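Local coordinates for protein rRNA adenine N-6-methyltransferase (Saccharopolyspora erythraea, PDB 6NVM) that dimethylates N6 of a single adenine in 23S rRNA with S-adenosyl-L-methionine as methyl donor, lowering ribosomal affinity for macrolide, lincosamide and streptogramin B antibiotics, at residues Trp181-Leu191 with Leu231-Phe242. Residues are numbered along the deposited sequence; the frame is centred on the assembly and turned at random. Where two conformers were deposited one is given.
Sequences WSRLTVMTWPL and LERYESMVELCF. With SO4 (sulfate ion), chain B.
Where the Rossmann-like methyltransferase domain of this Erm enzyme meets its C-terminal helical domain, a short helix, 183-188, runs nearly antiparallel (158°) to residues 231-242 of helix 228-243, and Arg-183 ties the two together at one end. Its guanidinium grips the carboxylate of Glu-239 side-on, NE bonding OE1 and Arg-183 NH2 reaching Glu-239 OE2 at 2.6 Å, with the two planes turned 57° apart. Glu-239 OE1 lies in the guanidinium plane, yet NE meets it from above the carboxylate plane. An extended chain, with CG anti to the backbone N (chi1 172°), carries the group there, while NH1 approaches O2 of a sulfate whose O3 takes bonds from Ser-182 OG and Leu-184 N at the helix start. This is an anion site at a helix N-terminus, although the ion probably came from the crystallisation liquor. The aliphatic root of the same arginine lies over one face of the Phe-242 ring, Arg-183 CB 3.9 Å from the centroid, a CH-pi contact. Midway, in the conformer given, Met-187 bends at chi2 and chi3 and sets SD 3.6 Å from Val-238 CG1, which also meets Val-186 CG1. Trp-285 of helix 282-292 packs against Val-186. Farther along, Pro-190 CG presses on Tyr-234 CE2 at 3.4 Å, and Tyr-234 OH donates a hydrogen bond to Val-186 O at 2.7 Å, from above the carbonyl plane.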
ATOM      1  N   TRP A 181      -4.693  -9.624   9.231  1.00 46.00           N
ATOM      2  CA  TRP A 181      -5.064  -8.757   8.118  1.00 45.67           C
ATOM      3  C   TRP A 181      -5.602  -7.425   8.617  1.00 46.88           C
ATOM      4  O   TRP A 181      -6.473  -7.383   9.493  1.00 46.08           O
ATOM      5  CB  TRP A 181      -6.109  -9.433   7.229  1.00 43.78           C
ATOM      6  CG  TRP A 181      -5.554 -10.608   6.516  1.00 40.39           C
ATOM      7  CD1 TRP A 181      -5.585 -11.908   6.927  1.00 40.73           C
ATOM      8  CD2 TRP A 181      -4.857 -10.593   5.270  1.00 38.03           C
ATOM      9  NE1 TRP A 181      -4.953 -12.707   6.006  1.00 42.36           N
ATOM     10  CE2 TRP A 181      -4.496 -11.923   4.980  1.00 39.35           C
ATOM     11  CE3 TRP A 181      -4.505  -9.584   4.372  1.00 37.31           C
ATOM     12  CZ2 TRP A 181      -3.807 -12.272   3.826  1.00 37.92           C
ATOM     13  CZ3 TRP A 181      -3.815  -9.934   3.223  1.00 38.53           C
ATOM     14  CH2 TRP A 181      -3.473 -11.269   2.963  1.00 39.29           C
ATOM     15  N   SER A 182      -5.082  -6.347   8.043  1.00 51.51           N
ATOM     16  CA  SER A 182      -5.598  -5.013   8.301  1.00 51.50           C
ATOM     17  C   SER A 182      -6.994  -4.857   7.711  1.00 46.12           C
ATOM     18  O   SER A 182      -7.286  -5.356   6.621  1.00 42.91           O
ATOM     19  CB  SER A 182      -4.656  -3.973   7.695  1.00 55.69           C
ATOM     20  OG  SER A 182      -5.262  -2.695   7.627  1.00 59.95           O
ATOM     21  N   ARG A 183      -7.858  -4.155   8.443  1.00 41.59           N
ATOM     22  CA  ARG A 183      -9.191  -3.847   7.940  1.00 39.41           C
ATOM     23  C   ARG A 183      -9.126  -3.074   6.627  1.00 35.55           C
ATOM     24  O   ARG A 183      -9.903  -3.336   5.702  1.00 29.87           O
ATOM     25  CB  ARG A 183      -9.955  -3.048   8.995  1.00 42.11           C
ATOM     26  CG  ARG A 183     -11.307  -2.483   8.554  1.00 49.99           C
ATOM     27  CD  ARG A 183     -11.849  -1.530   9.618  1.00 58.33           C
ATOM     28  NE  ARG A 183     -12.742  -0.506   9.075  1.00 64.71           N
ATOM     29  CZ  ARG A 183     -12.333   0.596   8.450  1.00 69.61           C
ATOM     30  NH1 ARG A 183     -11.039   0.820   8.255  1.00 71.17           N
ATOM     31  NH2 ARG A 183     -13.221   1.474   7.996  1.00 70.61           N
ATOM     32  N   LEU A 184      -8.225  -2.097   6.535  1.00 36.48           N
ATOM     33  CA  LEU A 184      -8.116  -1.317   5.307  1.00 37.94           C
ATOM     34  C   LEU A 184      -7.708  -2.197   4.130  1.00 31.13           C
ATOM     35  O   LEU A 184      -8.188  -2.006   3.009  1.00 29.50           O
ATOM     36  CB  LEU A 184      -7.118  -0.175   5.502  1.00 37.62           C
ATOM     37  CG  LEU A 184      -6.925   0.777   4.316  1.00 37.95           C
ATOM     38  CD1 LEU A 184      -8.219   1.505   3.972  1.00 37.22           C
ATOM     39  CD2 LEU A 184      -5.823   1.780   4.617  1.00 39.09           C
ATOM     40  N   THR A 185      -6.837  -3.179   4.371  1.00 29.55           N
ATOM     41  CA  THR A 185      -6.437  -4.092   3.304  1.00 30.71           C
ATOM     42  C   THR A 185      -7.633  -4.880   2.783  1.00 30.37           C
ATOM     43  O   THR A 185      -7.810  -5.027   1.568  1.00 28.06           O
ATOM     44  CB  THR A 185      -5.349  -5.046   3.807  1.00 35.52           C
ATOM     45  OG1 THR A 185      -4.219  -4.289   4.260  1.00 35.23           O
ATOM     46  CG2 THR A 185      -4.898  -5.988   2.702  1.00 35.12           C
ATOM     47  N   VAL A 186      -8.469  -5.390   3.690  1.00 30.86           N
ATOM     48  CA  VAL A 186      -9.651  -6.146   3.279  1.00 29.93           C
ATOM     49  C   VAL A 186     -10.629  -5.243   2.535  1.00 29.95           C
ATOM     50  O   VAL A 186     -11.189  -5.630   1.499  1.00 29.78           O
ATOM     51  CB  VAL A 186     -10.304  -6.804   4.506  1.00 33.16           C
ATOM     52  CG1 VAL A 186     -11.605  -7.514   4.124  1.00 31.80           C
ATOM     53  CG2 VAL A 186      -9.330  -7.773   5.173  1.00 31.00           C
ATOM     54  N   MET A 187     -10.846  -4.027   3.049  0.61 27.70           N
ATOM     55  CA  MET A 187     -11.796  -3.101   2.438  0.61 30.70           C
ATOM     56  C   MET A 187     -11.391  -2.735   1.016  0.61 29.89           C
ATOM     57  O   MET A 187     -12.250  -2.596   0.136  0.61 29.83           O
ATOM     58  CB  MET A 187     -11.909  -1.835   3.288  0.61 35.57           C
ATOM     59  CG  MET A 187     -12.565  -2.042   4.644  0.61 41.91           C
ATOM     60  SD  MET A 187     -14.367  -1.956   4.570  0.61 47.57           S
ATOM     61  CE  MET A 187     -14.626  -0.212   4.273  0.61 50.93           C
ATOM     62  N   THR A 188     -10.095  -2.545   0.773  1.00 30.03           N
ATOM     63  CA  THR A 188      -9.604  -2.083  -0.522  1.00 29.50           C
ATOM     64  C   THR A 188      -9.165  -3.218  -1.439  1.00 28.46           C
ATOM     65  O   THR A 188      -8.825  -2.958  -2.598  1.00 27.64           O
ATOM     66  CB  THR A 188      -8.427  -1.112  -0.333  1.00 28.42           C
ATOM     67  OG1 THR A 188      -7.346  -1.780   0.324  1.00 31.76           O
ATOM     68  CG2 THR A 188      -8.850   0.097   0.485  1.00 28.70           C
ATOM     69  N   TRP A 189      -9.178  -4.458  -0.959  1.00 29.90           N
ATOM     70  CA  TRP A 189      -8.748  -5.592  -1.771  1.00 30.42           C
ATOM     71  C   TRP A 189      -9.452  -5.680  -3.118  1.00 29.56           C
ATOM     72  O   TRP A 189      -8.807  -6.102  -4.093  1.00 27.73           O
ATOM     73  CB  TRP A 189      -8.967  -6.886  -0.975  1.00 30.29           C
ATOM     74  CG  TRP A 189      -8.266  -8.071  -1.544  1.00 32.85           C
ATOM     75  CD1 TRP A 189      -8.809  -9.063  -2.310  1.00 35.53           C
ATOM     76  CD2 TRP A 189      -6.881  -8.395  -1.393  1.00 35.12           C
ATOM     77  NE1 TRP A 189      -7.845  -9.983  -2.645  1.00 38.50           N
ATOM     78  CE2 TRP A 189      -6.653  -9.596  -2.093  1.00 38.77           C
ATOM     79  CE3 TRP A 189      -5.813  -7.787  -0.731  1.00 37.49           C
ATOM     80  CZ2 TRP A 189      -5.400 -10.203  -2.145  1.00 42.38           C
ATOM     81  CZ3 TRP A 189      -4.567  -8.389  -0.787  1.00 40.50           C
ATOM     82  CH2 TRP A 189      -4.372  -9.586  -1.485  1.00 42.19           C
ATOM     83  N   PRO A 190     -10.737  -5.342  -3.252  1.00 27.97           N
ATOM     84  CA  PRO A 190     -11.351  -5.368  -4.587  1.00 27.53           C
ATOM     85  C   PRO A 190     -10.736  -4.371  -5.550  1.00 25.46           C
ATOM     86  O   PRO A 190     -10.887  -4.547  -6.763  1.00 27.05           O
ATOM     87  CB  PRO A 190     -12.823  -5.047  -4.306  1.00 30.74           C
ATOM     88  CG  PRO A 190     -13.031  -5.445  -2.893  1.00 31.07           C
ATOM     89  CD  PRO A 190     -11.742  -5.113  -2.202  1.00 27.80           C
ATOM     90  N   LEU A 191     -10.035  -3.348  -5.057  1.00 26.37           N
ATOM     91  CA  LEU A 191      -9.408  -2.343  -5.909  1.00 28.49           C
ATOM     92  C   LEU A 191      -7.895  -2.451  -5.968  1.00 28.91           C
ATOM     93  O   LEU A 191      -7.310  -2.083  -6.988  1.00 26.51           O
ATOM     94  CB  LEU A 191      -9.765  -0.930  -5.432  1.00 30.71           C
ATOM     95  CG  LEU A 191     -11.244  -0.544  -5.355  1.00 40.62           C
ATOM     96  CD1 LEU A 191     -11.389   0.920  -4.932  1.00 44.07           C
ATOM     97  CD2 LEU A 191     -11.929  -0.790  -6.678  1.00 44.91           C
ATOM     98  N   LEU A 231     -19.876  -3.222  -4.767  1.00 36.98           N
ATOM     99  CA  LEU A 231     -18.705  -2.876  -3.972  1.00 36.49           C
ATOM    100  C   LEU A 231     -19.113  -2.231  -2.653  1.00 39.20           C
ATOM    101  O   LEU A 231     -18.544  -2.545  -1.600  1.00 38.01           O
ATOM    102  CB  LEU A 231     -17.790  -1.942  -4.757  1.00 36.59           C
ATOM    103  CG  LEU A 231     -16.583  -1.421  -3.973  1.00 35.48           C
ATOM    104  CD1 LEU A 231     -15.682  -2.568  -3.534  1.00 35.85           C
ATOM    105  CD2 LEU A 231     -15.801  -0.419  -4.805  1.00 36.85           C
ATOM    106  N   GLU A 232     -20.090  -1.320  -2.688  0.62 38.74           N
ATOM    107  CA  GLU A 232     -20.552  -0.688  -1.457  0.62 40.70           C
ATOM    108  C   GLU A 232     -21.139  -1.715  -0.497  0.62 37.71           C
ATOM    109  O   GLU A 232     -20.934  -1.624   0.719  0.62 36.85           O
ATOM    110  CB  GLU A 232     -21.583   0.400  -1.775  0.62 46.87           C
ATOM    111  CG  GLU A 232     -20.998   1.616  -2.488  0.62 52.48           C
ATOM    112  CD  GLU A 232     -22.010   2.731  -2.699  0.62 64.46           C
ATOM    113  OE1 GLU A 232     -23.042   2.745  -1.997  0.62 69.63           O
ATOM    114  OE2 GLU A 232     -21.772   3.593  -3.570  0.62 67.78           O
ATOM    115  N   ARG A 233     -21.875  -2.701  -1.020  1.00 34.23           N
ATOM    116  CA  ARG A 233     -22.416  -3.745  -0.157  1.00 35.17           C
ATOM    117  C   ARG A 233     -21.295  -4.584   0.449  1.00 33.74           C
ATOM    118  O   ARG A 233     -21.374  -4.987   1.617  1.00 30.84           O
ATOM    119  CB  ARG A 233     -23.403  -4.615  -0.938  1.00 37.04           C
ATOM    120  CG  ARG A 233     -24.696  -3.876  -1.306  1.00 38.94           C
ATOM    121  CD  ARG A 233     -25.807  -4.823  -1.748  1.00 40.49           C
ATOM    122  NE  ARG A 233     -25.414  -5.641  -2.895  1.00 38.55           N
ATOM    123  CZ  ARG A 233     -25.476  -5.249  -4.164  1.00 41.42           C
ATOM    124  NH1 ARG A 233     -25.922  -4.039  -4.481  1.00 41.03           N
ATOM    125  NH2 ARG A 233     -25.088  -6.074  -5.127  1.00 42.79           N
ATOM    126  N   TYR A 234     -20.234  -4.840  -0.321  1.00 34.04           N
ATOM    127  CA  TYR A 234     -19.064  -5.528   0.220  1.00 34.54           C
ATOM    128  C   TYR A 234     -18.435  -4.724   1.351  1.00 36.06           C
ATOM    129  O   TYR A 234     -18.123  -5.267   2.417  1.00 34.03           O
ATOM    130  CB  TYR A 234     -18.045  -5.773  -0.893  1.00 32.36           C
ATOM    131  CG  TYR A 234     -16.693  -6.261  -0.416  1.00 31.75           C
ATOM    132  CD1 TYR A 234     -16.454  -7.612  -0.208  1.00 28.41           C
ATOM    133  CD2 TYR A 234     -15.653  -5.369  -0.187  1.00 30.27           C
ATOM    134  CE1 TYR A 234     -15.212  -8.064   0.219  1.00 27.66           C
ATOM    135  CE2 TYR A 234     -14.411  -5.810   0.240  1.00 30.07           C
ATOM    136  CZ  TYR A 234     -14.195  -7.157   0.439  1.00 27.06           C
ATOM    137  OH  TYR A 234     -12.962  -7.596   0.859  1.00 30.16           O
ATOM    138  N   GLU A 235     -18.215  -3.428   1.119  0.69 36.07           N
ATOM    139  CA  GLU A 235     -17.609  -2.581   2.141  0.69 38.33           C
ATOM    140  C   GLU A 235     -18.457  -2.554   3.406  0.69 39.77           C
ATOM    141  O   GLU A 235     -17.923  -2.569   4.522  0.69 40.50           O
ATOM    142  CB  GLU A 235     -17.407  -1.169   1.585  0.69 38.45           C
ATOM    143  CG  GLU A 235     -16.361  -1.111   0.468  0.69 36.72           C
ATOM    144  CD  GLU A 235     -16.451   0.147  -0.387  0.69 39.37           C
ATOM    145  OE1 GLU A 235     -17.492   0.843  -0.343  0.69 42.10           O
ATOM    146  OE2 GLU A 235     -15.477   0.435  -1.118  0.69 40.22           O
ATOM    147  N   SER A 236     -19.781  -2.533   3.254  0.69 39.55           N
ATOM    148  CA  SER A 236     -20.660  -2.550   4.418  0.69 41.09           C
ATOM    149  C   SER A 236     -20.531  -3.860   5.189  0.69 39.75           C
ATOM    150  O   SER A 236     -20.568  -3.864   6.425  0.69 39.61           O
ATOM    151  CB  SER A 236     -22.105  -2.321   3.980  0.69 44.37           C
ATOM    152  OG  SER A 236     -22.985  -2.370   5.086  0.69 48.31           O
ATOM    153  N   MET A 237     -20.384  -4.981   4.480  0.69 38.34           N
ATOM    154  CA  MET A 237     -20.217  -6.268   5.147  0.69 38.10           C
ATOM    155  C   MET A 237     -18.914  -6.316   5.936  0.69 38.24           C
ATOM    156  O   MET A 237     -18.886  -6.805   7.072  0.69 37.93           O
ATOM    157  CB  MET A 237     -20.256  -7.401   4.120  0.69 36.12           C
ATOM    158  CG  MET A 237     -19.969  -8.798   4.691  0.69 36.75           C
ATOM    159  SD  MET A 237     -19.382  -9.966   3.452  0.69 35.07           S
ATOM    160  CE  MET A 237     -17.751  -9.298   3.089  0.69 35.10           C
ATOM    161  N   VAL A 238     -17.819  -5.840   5.341  1.00 37.27           N
ATOM    162  CA  VAL A 238     -16.530  -5.858   6.024  1.00 38.10           C
ATOM    163  C   VAL A 238     -16.578  -4.970   7.258  1.00 42.44           C
ATOM    164  O   VAL A 238     -16.144  -5.368   8.346  1.00 46.25           O
ATOM    165  CB  VAL A 238     -15.408  -5.436   5.058  1.00 36.47           C
ATOM    166  CG1 VAL A 238     -14.083  -5.316   5.794  1.00 39.36           C
ATOM    167  CG2 VAL A 238     -15.289  -6.450   3.923  1.00 35.23           C
ATOM    168  N   GLU A 239     -17.109  -3.754   7.106  1.00 41.84           N
ATOM    169  CA  GLU A 239     -17.285  -2.864   8.250  1.00 47.25           C
ATOM    170  C   GLU A 239     -18.057  -3.557   9.364  1.00 47.58           C
ATOM    171  O   GLU A 239     -17.635  -3.558  10.524  1.00 50.07           O
ATOM    172  CB  GLU A 239     -18.016  -1.591   7.818  1.00 55.80           C
ATOM    173  CG  GLU A 239     -17.205  -0.664   6.931  1.00 65.37           C
ATOM    174  CD  GLU A 239     -16.172   0.139   7.703  1.00 73.48           C
ATOM    175  OE1 GLU A 239     -15.913  -0.183   8.883  1.00 76.36           O
ATOM    176  OE2 GLU A 239     -15.621   1.100   7.126  1.00 75.69           O
ATOM    177  N   LEU A 240     -19.194  -4.160   9.017  1.00 43.35           N
ATOM    178  CA  LEU A 240     -20.045  -4.801  10.013  1.00 42.43           C
ATOM    179  C   LEU A 240     -19.280  -5.849  10.814  1.00 41.04           C
ATOM    180  O   LEU A 240     -19.419  -5.930  12.039  1.00 40.52           O
ATOM    181  CB  LEU A 240     -21.254  -5.433   9.321  1.00 44.80           C
ATOM    182  CG  LEU A 240     -22.150  -6.332  10.171  1.00 50.50           C
ATOM    183  CD1 LEU A 240     -22.727  -5.561  11.348  1.00 55.25           C
ATOM    184  CD2 LEU A 240     -23.254  -6.916   9.302  1.00 51.02           C
ATOM    185  N   CYS A 241     -18.471  -6.663  10.140  1.00 41.83           N
ATOM    186  CA  CYS A 241     -17.804  -7.771  10.815  1.00 43.47           C
ATOM    187  C   CYS A 241     -16.622  -7.312  11.658  1.00 46.77           C
ATOM    188  O   CYS A 241     -16.321  -7.939  12.679  1.00 48.99           O
ATOM    189  CB  CYS A 241     -17.338  -8.806   9.790  1.00 40.43           C
ATOM    190  SG  CYS A 241     -18.686  -9.678   8.964  1.00 38.07           S
ATOM    191  N   PHE A 242     -15.942  -6.236  11.258  1.00 47.98           N
ATOM    192  CA  PHE A 242     -14.787  -5.769  12.009  1.00 52.70           C
ATOM    193  C   PHE A 242     -15.168  -5.036  13.292  1.00 59.05           C
ATOM    194  O   PHE A 242     -14.290  -4.806  14.132  1.00 64.24           O
ATOM    195  CB  PHE A 242     -13.910  -4.874  11.126  1.00 48.30           C
ATOM    196  CG  PHE A 242     -12.822  -5.625  10.403  1.00 43.60           C
ATOM    197  CD1 PHE A 242     -13.063  -6.212   9.167  1.00 40.33           C
ATOM    198  CD2 PHE A 242     -11.562  -5.764  10.971  1.00 42.91           C
ATOM    199  CE1 PHE A 242     -12.068  -6.912   8.504  1.00 37.94           C
ATOM    200  CE2 PHE A 242     -10.556  -6.461  10.313  1.00 40.94           C
ATOM    201  CZ  PHE A 242     -10.809  -7.038   9.080  1.00 39.52           C
TER
HETATM  202  S   SO4 B 301      -7.402   0.100   9.535  0.82 84.95           S
HETATM  203  O1  SO4 B 301      -7.529   0.058  10.989  0.82 86.18           O
HETATM  204  O2  SO4 B 301      -8.691   0.448   8.945  0.82 84.49           O
HETATM  205  O3  SO4 B 301      -6.976  -1.210   9.049  0.82 83.10           O
HETATM  206  O4  SO4 B 301      -6.411   1.106   9.155  0.82 85.48           O